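Local coordinates for fructooligosaccharide ABC transporter substrate-binding protein FusA (Streptococcus pneumoniae, PDB 5G60) that binds short- and long-chain fructooligosaccharides, preferring tetrasaccharides and larger, and delivers them to the FusBC-MsmK ABC transporter for import, at residues Ser12-Lys17 with Pro371-Gln376; Ala67-Leu72 with Phe305-Met310. All coordinates share one frame; numbering follows the deposited sequence.

Interaction 1. Residues Ser12-Lys17 with Pro371-Gln376. With FRU (beta-D-fructofuranose), chain E; FRU (beta-D-fructofuranose), chain B; FRU (beta-D-fructofuranose), chain C.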
loop_
_atom_site.group_PDB
_atom_site.type_symbol
_atom_site.label_atom_id
_atom_site.label_comp_id
_atom_site.label_asym_id
_atom_site.label_seq_id
_atom_site.Cartn_x
_atom_site.Cartn_y
_atom_site.Cartn_z
ATOM N N SER A 12 2.105 8.198 -12.344
ATOM C CA SER A 12 2.402 9.293 -11.449
ATOM C C SER A 12 2.393 10.593 -12.219
ATOM O O SER A 12 2.900 10.620 -13.331
ATOM C CB SER A 12 3.798 9.114 -10.828
ATOM O OG SER A 12 4.275 10.366 -10.303
ATOM N N PRO A 13 1.921 11.697 -11.586
ATOM C CA PRO A 13 2.061 13.038 -12.170
ATOM C C PRO A 13 3.496 13.470 -12.436
ATOM O O PRO A 13 3.696 14.402 -13.198
ATOM C CB PRO A 13 1.462 13.964 -11.107
ATOM C CG PRO A 13 0.821 13.099 -10.092
ATOM C CD PRO A 13 1.399 11.753 -10.211
ATOM N N LEU A 14 4.474 12.843 -11.794
ATOM C CA LEU A 14 5.846 13.108 -12.119
ATOM C C LEU A 14 6.338 12.479 -13.435
ATOM O O LEU A 14 7.417 12.813 -13.894
ATOM C CB LEU A 14 6.767 12.662 -10.979
ATOM C CG LEU A 14 6.531 13.282 -9.605
ATOM C CD1 LEU A 14 7.798 13.175 -8.788
ATOM C CD2 LEU A 14 6.102 14.722 -9.705
ATOM N N SER A 15 5.587 11.561 -14.008
ATOM C CA SER A 15 6.029 10.827 -15.169
ATOM C C SER A 15 5.505 11.560 -16.410
ATOM O O SER A 15 4.601 12.369 -16.254
ATOM C CB SER A 15 5.464 9.402 -15.106
ATOM O OG SER A 15 4.092 9.324 -15.402
ATOM N N PRO A 16 6.033 11.243 -17.627
ATOM C CA PRO A 16 5.564 11.946 -18.848
ATOM C C PRO A 16 4.097 11.695 -19.126
ATOM O O PRO A 16 3.631 10.561 -18.896
ATOM C CB PRO A 16 6.432 11.359 -19.987
ATOM C CG PRO A 16 7.590 10.718 -19.315
ATOM C CD PRO A 16 7.143 10.318 -17.924
ATOM N N LYS A 17 3.385 12.740 -19.573
ATOM C CA LYS A 17 1.961 12.640 -19.922
ATOM C C LYS A 17 1.686 11.552 -20.964
ATOM O O LYS A 17 0.618 10.917 -20.948
ATOM C CB LYS A 17 1.348 13.961 -20.400
ATOM N N PRO A 371 13.882 7.239 -2.971
ATOM C CA PRO A 371 13.419 5.996 -3.602
ATOM C C PRO A 371 12.213 6.188 -4.511
ATOM O O PRO A 371 12.292 5.986 -5.678
ATOM C CB PRO A 371 13.037 5.096 -2.392
ATOM C CG PRO A 371 13.777 5.633 -1.204
ATOM C CD PRO A 371 14.149 7.076 -1.514
ATOM N N ALA A 372 11.104 6.600 -3.937
ATOM C CA ALA A 372 9.834 6.717 -4.654
ATOM C C ALA A 372 9.882 7.709 -5.830
ATOM O O ALA A 372 9.147 7.512 -6.778
ATOM C CB ALA A 372 8.732 7.137 -3.681
ATOM N N GLU A 373 10.737 8.745 -5.753
ATOM C CA GLU A 373 10.779 9.807 -6.788
ATOM C C GLU A 373 11.227 9.364 -8.171
ATOM O O GLU A 373 10.484 9.547 -9.149
ATOM C CB GLU A 373 11.657 10.970 -6.352
ATOM C CG GLU A 373 11.556 12.178 -7.260
ATOM C CD GLU A 373 12.526 13.247 -6.812
ATOM O OE1 GLU A 373 12.394 13.711 -5.651
ATOM O OE2 GLU A 373 13.457 13.552 -7.595
ATOM N N LEU A 374 12.428 8.809 -8.260
ATOM C CA LEU A 374 12.929 8.264 -9.538
ATOM C C LEU A 374 12.081 7.102 -10.111
ATOM O O LEU A 374 11.864 6.960 -11.339
ATOM C CB LEU A 374 14.342 7.773 -9.343
ATOM C CG LEU A 374 15.061 7.251 -10.598
ATOM C CD1 LEU A 374 14.988 8.251 -11.745
ATOM C CD2 LEU A 374 16.513 6.913 -10.284
ATOM N N ARG A 375 11.603 6.262 -9.193
ATOM C CA ARG A 375 10.766 5.119 -9.525
ATOM C C ARG A 375 9.507 5.546 -10.256
ATOM O O ARG A 375 9.230 5.077 -11.366
ATOM C CB ARG A 375 10.419 4.325 -8.224
ATOM C CG ARG A 375 9.559 3.106 -8.498
ATOM C CD ARG A 375 9.263 2.255 -7.303
ATOM N NE ARG A 375 8.430 1.142 -7.746
ATOM C CZ ARG A 375 7.943 0.177 -6.958
ATOM N NH1 ARG A 375 8.183 0.186 -5.659
ATOM N NH2 ARG A 375 7.231 -0.811 -7.495
ATOM N N GLN A 376 8.760 6.464 -9.657
ATOM C CA GLN A 376 7.515 6.897 -10.238
ATOM C C GLN A 376 7.655 7.587 -11.605
ATOM O O GLN A 376 6.722 7.551 -12.416
ATOM C CB GLN A 376 6.649 7.655 -9.219
ATOM C CG GLN A 376 7.095 9.024 -8.864
ATOM C CD GLN A 376 6.241 9.602 -7.753
ATOM O OE1 GLN A 376 5.220 10.171 -8.009
ATOM N NE2 GLN A 376 6.710 9.513 -6.518
HETATM C C1 FRU E . 5.151 1.733 -4.084
HETATM C C2 FRU E . 4.680 2.768 -5.117
HETATM C C3 FRU E . 5.511 2.771 -6.439
HETATM C C4 FRU E . 5.586 4.260 -6.812
HETATM C C5 FRU E . 5.623 4.874 -5.393
HETATM C C6 FRU E . 5.219 6.342 -5.322
HETATM O O1 FRU E . 6.545 1.959 -3.832
HETATM O O2 FRU E . 3.334 2.650 -5.461
HETATM O O3 FRU E . 4.978 1.966 -7.523
HETATM O O4 FRU E . 6.718 4.609 -7.660
HETATM O O5 FRU E . 4.798 4.058 -4.529
HETATM O O6 FRU E . 3.847 6.375 -5.636
HETATM C C1 FRU B . 6.820 0.327 -2.036
HETATM C C2 FRU B . 6.980 1.781 -2.489
HETATM C C3 FRU B . 8.396 2.251 -2.418
HETATM C C4 FRU B . 8.257 3.725 -2.119
HETATM C C5 FRU B . 7.040 3.774 -1.211
HETATM C C6 FRU B . 6.229 5.034 -1.503
HETATM O O1 FRU B . 7.458 -0.635 -2.872
HETATM O O3 FRU B . 8.971 2.012 -3.690
HETATM O O4 FRU B . 9.375 4.247 -1.445
HETATM O O5 FRU B . 6.280 2.612 -1.544
HETATM O O6 FRU B . 4.945 4.920 -0.892
HETATM C C1 FRU C . 6.674 -2.681 -1.777
HETATM C C2 FRU C . 7.858 -1.852 -2.232
HETATM C C3 FRU C . 8.815 -2.564 -3.172
HETATM C C4 FRU C . 10.085 -1.839 -2.897
HETATM C C5 FRU C . 10.001 -1.716 -1.393
HETATM C C6 FRU C . 10.781 -0.541 -0.809
HETATM O O1 FRU C . 5.887 -3.061 -2.894
HETATM O O3 FRU C . 8.459 -2.433 -4.537
HETATM O O4 FRU C . 11.264 -2.541 -3.327
HETATM O O5 FRU C . 8.620 -1.585 -1.093
HETATM O O6 FRU C . 10.594 -0.511 0.599
HETATM O O HOH W 1 4.539 6.425 -13.293
#
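Ser12 and Gln376 meet side chain to side chain where a type I beta turn, Ser12 to Ser15, lies against the helix that carries substrate-binding Arg375. Ser12 begins an ST turn: its OG accepts from Leu14 N and donates to Gln376 OE1. At 2.5 Å, Ser12 OG to Gln376 OE1 is very short for a hydrogen bond, so its exact length is doubtful. Serine suits the place because one small hydroxyl serves both the turn and the helix. Gln376 has CG between its backbone N and carbonyl carbon (chi1 73°), and from there the chain runs out extended to present OE1 to Ser12. The other end of the amide turns back on the helix: Gln376 NE2 donates to Ala372 O at 3.2 Å, from above the carbonyl plane, while Gln376 N reaches the same oxygen from the opposite face. The two bonds together would hold the amide's rotation. Leu14 crosses this side chain at a slant, its CD1 lying 4.0 Å from Gln376 CD and giving the amide an apolar neighbour. A water also bridges Ser12 N and Gln376 O. Ser15 N closes the turn onto Ser12 O, and Ser15 OG donates to the same oxygen.

Neighbouring Arg375 points into the sugar site instead. Its chain is extended, and O3 of fructose E lies over one guanidinium face, 3.3 Å above the plane, while O1 of fructose B comes in the plane at the edge. Glu379 pairs with NE. Arg375 NH1 donates to O3 of fructose B at 2.8 Å and also to O3 of fructose C at 2.9 Å.

Interaction 2. Residues Ala67-Leu72 with Phe305-Met310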
loop_
_atom_site.group_PDB
_atom_site.type_symbol
_atom_site.label_atom_id
_atom_site.label_comp_id
_atom_site.label_asym_id
_atom_site.label_seq_id
_atom_site.Cartn_x
_atom_site.Cartn_y
_atom_site.Cartn_z
ATOM N N ALA A 67 -8.298 -2.420 -10.041
ATOM C CA ALA A 67 -9.685 -2.446 -9.639
ATOM C C ALA A 67 -9.942 -3.342 -8.386
ATOM O O ALA A 67 -9.232 -4.305 -8.140
ATOM C CB ALA A 67 -10.563 -2.874 -10.774
ATOM N N SER A 68 -10.947 -2.962 -7.617
ATOM C CA SER A 68 -11.479 -3.776 -6.541
ATOM C C SER A 68 -12.111 -5.007 -7.125
ATOM O O SER A 68 -12.500 -5.061 -8.318
ATOM C CB SER A 68 -12.553 -2.985 -5.749
ATOM O OG SER A 68 -13.670 -2.597 -6.568
ATOM N N ASP A 69 -12.259 -5.993 -6.268
ATOM C CA ASP A 69 -12.965 -7.232 -6.653
ATOM C C ASP A 69 -14.405 -7.004 -7.096
ATOM O O ASP A 69 -14.832 -7.598 -8.087
ATOM C CB ASP A 69 -12.919 -8.238 -5.503
ATOM C CG ASP A 69 -11.504 -8.845 -5.317
ATOM O OD1 ASP A 69 -10.605 -8.703 -6.202
ATOM O OD2 ASP A 69 -11.302 -9.532 -4.318
ATOM N N VAL A 70 -15.153 -6.176 -6.369
ATOM C CA VAL A 70 -16.543 -5.882 -6.759
ATOM C C VAL A 70 -16.612 -5.242 -8.158
ATOM O O VAL A 70 -17.480 -5.601 -8.970
ATOM C CB VAL A 70 -17.272 -5.053 -5.695
ATOM C CG1 VAL A 70 -16.616 -3.715 -5.423
ATOM C CG2 VAL A 70 -18.738 -4.891 -6.049
ATOM N N ASP A 71 -15.698 -4.310 -8.449
ATOM C CA ASP A 71 -15.609 -3.707 -9.778
ATOM C C ASP A 71 -15.380 -4.754 -10.845
ATOM O O ASP A 71 -16.039 -4.772 -11.872
ATOM C CB ASP A 71 -14.519 -2.607 -9.833
ATOM C CG ASP A 71 -14.970 -1.321 -9.151
ATOM O OD1 ASP A 71 -16.135 -1.252 -8.758
ATOM O OD2 ASP A 71 -14.203 -0.366 -8.980
ATOM N N LEU A 72 -14.418 -5.617 -10.581
ATOM C CA LEU A 72 -14.013 -6.637 -11.512
ATOM C C LEU A 72 -15.175 -7.582 -11.865
ATOM O O LEU A 72 -15.492 -7.792 -13.039
ATOM C CB LEU A 72 -12.833 -7.376 -10.870
ATOM C CG LEU A 72 -11.692 -7.929 -11.662
ATOM C CD1 LEU A 72 -11.083 -6.914 -12.621
ATOM C CD2 LEU A 72 -10.669 -8.388 -10.629
ATOM N N PHE A 305 0.940 -9.164 -3.869
ATOM C CA PHE A 305 0.029 -9.642 -4.904
ATOM C C PHE A 305 -1.085 -8.625 -5.014
ATOM O O PHE A 305 -1.627 -8.207 -3.988
ATOM C CB PHE A 305 -0.596 -11.004 -4.538
ATOM C CG PHE A 305 -1.661 -11.492 -5.510
ATOM C CD1 PHE A 305 -1.316 -12.215 -6.649
ATOM C CD2 PHE A 305 -3.015 -11.233 -5.284
ATOM C CE1 PHE A 305 -2.299 -12.701 -7.509
ATOM C CE2 PHE A 305 -3.979 -11.681 -6.159
ATOM C CZ PHE A 305 -3.619 -12.439 -7.265
ATOM N N ALA A 306 -1.442 -8.257 -6.248
ATOM C CA ALA A 306 -2.622 -7.464 -6.516
ATOM C C ALA A 306 -3.311 -8.178 -7.641
ATOM O O ALA A 306 -2.702 -8.500 -8.665
ATOM C CB ALA A 306 -2.218 -6.066 -6.942
ATOM N N ARG A 307 -4.589 -8.435 -7.477
ATOM C CA ARG A 307 -5.297 -9.312 -8.403
ATOM C C ARG A 307 -5.336 -8.743 -9.830
ATOM O O ARG A 307 -5.150 -9.498 -10.816
ATOM C CB ARG A 307 -6.691 -9.573 -7.858
ATOM C CG ARG A 307 -7.492 -10.582 -8.630
ATOM C CD ARG A 307 -8.657 -11.029 -7.787
ATOM N NE ARG A 307 -8.183 -12.072 -6.912
ATOM C CZ ARG A 307 -8.505 -12.228 -5.635
ATOM N NH1 ARG A 307 -9.322 -11.409 -4.994
ATOM N NH2 ARG A 307 -7.981 -13.238 -4.989
ATOM N N ASP A 308 -5.531 -7.419 -9.935
ATOM C CA ASP A 308 -5.776 -6.779 -11.221
ATOM C C ASP A 308 -4.828 -5.645 -11.443
ATOM O O ASP A 308 -5.022 -4.580 -10.880
ATOM C CB ASP A 308 -7.229 -6.247 -11.308
ATOM C CG ASP A 308 -7.449 -5.325 -12.515
ATOM O OD1 ASP A 308 -6.657 -5.443 -13.487
ATOM O OD2 ASP A 308 -8.435 -4.515 -12.496
ATOM N N LYS A 309 -3.817 -5.872 -12.282
ATOM C CA LYS A 309 -3.072 -4.792 -12.910
ATOM C C LYS A 309 -3.295 -4.726 -14.430
ATOM O O LYS A 309 -2.600 -3.995 -15.113
ATOM C CB LYS A 309 -1.611 -4.806 -12.506
ATOM C CG LYS A 309 -1.424 -4.418 -11.032
ATOM C CD LYS A 309 -1.822 -2.973 -10.703
ATOM C CE LYS A 309 -1.815 -2.711 -9.199
ATOM N NZ LYS A 309 -1.343 -1.339 -8.886
ATOM N N MET A 310 -4.254 -5.492 -14.946
ATOM C CA MET A 310 -4.694 -5.367 -16.329
ATOM C C MET A 310 -5.931 -6.191 -16.587
ATOM O O MET A 310 -6.024 -7.330 -16.161
ATOM C CB MET A 310 -3.589 -5.811 -17.317
ATOM C CG MET A 310 -3.858 -5.438 -18.787
ATOM S SD MET A 310 -2.290 -4.927 -19.444
ATOM C CE MET A 310 -2.739 -4.579 -21.161
HETATM O O HOH W 2 -6.355 -5.525 -7.610
#
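The Arg307 guanidinium takes the Asp69 carboxylate at its edge, in its own plane; the two flat groups are turned 33° apart and the side chains cross at about a right angle. The polar contact is made by Arg307 NH1, with Arg307 CD against Asp69 OD1. Arg307 NH1 forms a salt bridge to Asp69 OD2 at 2.8 Å and a weak bond to Asp69 OD1 at 3.2 Å. Arginine fits here because its other donors serve backbone carbonyls, NE that of Leu108 and NH2 that of Arg424, and the bend at chi3 (-84°) swings the group over to Asp69.

Asp308 makes the second link. Asp308 OD2 receives Ala67 N at 3.2 Å, from well above the carboxylate plane, and lies 3.6 Å from Leu72 CD1. Asp65 brings a like charge close to OD2, which would probably raise the pKa of one of the two acids. A water joins Ala67 O to Asp308 N.

Ser68 N-caps helix 69-78, its OG accepting from Asp71 N. That helix packs through Asp69 and Val70 on helix 429-456, while the 305-310 segment pairs with the chain at Phe119 and Trp121, where Lys309 and Met310 form a classic beta bulge opposite Phe119.

Overall arrangement
Interaction 2 is buried, whereas interaction 1 lies at the surface, though each has a substrate-binding residue in one of its segments, Arg375 and Lys309 respectively for interactions 1 and 2, neither of which meets the partner segment. They share no segment: one joins the loop after strand 5-10 to helix 371-378, the other the start of helix 69-78 to the chain after strand 305-306. Their centres are 22 Å apart and their nearest atoms about 9 Å, without touching; along the sequence interaction 2 is nested within the loop closed by interaction 1. The surface contact relies on neutral groups, a hydroxyl and an amide, whereas the buried one uses carboxylates with an arginine. In both, a water bridges backbone atoms.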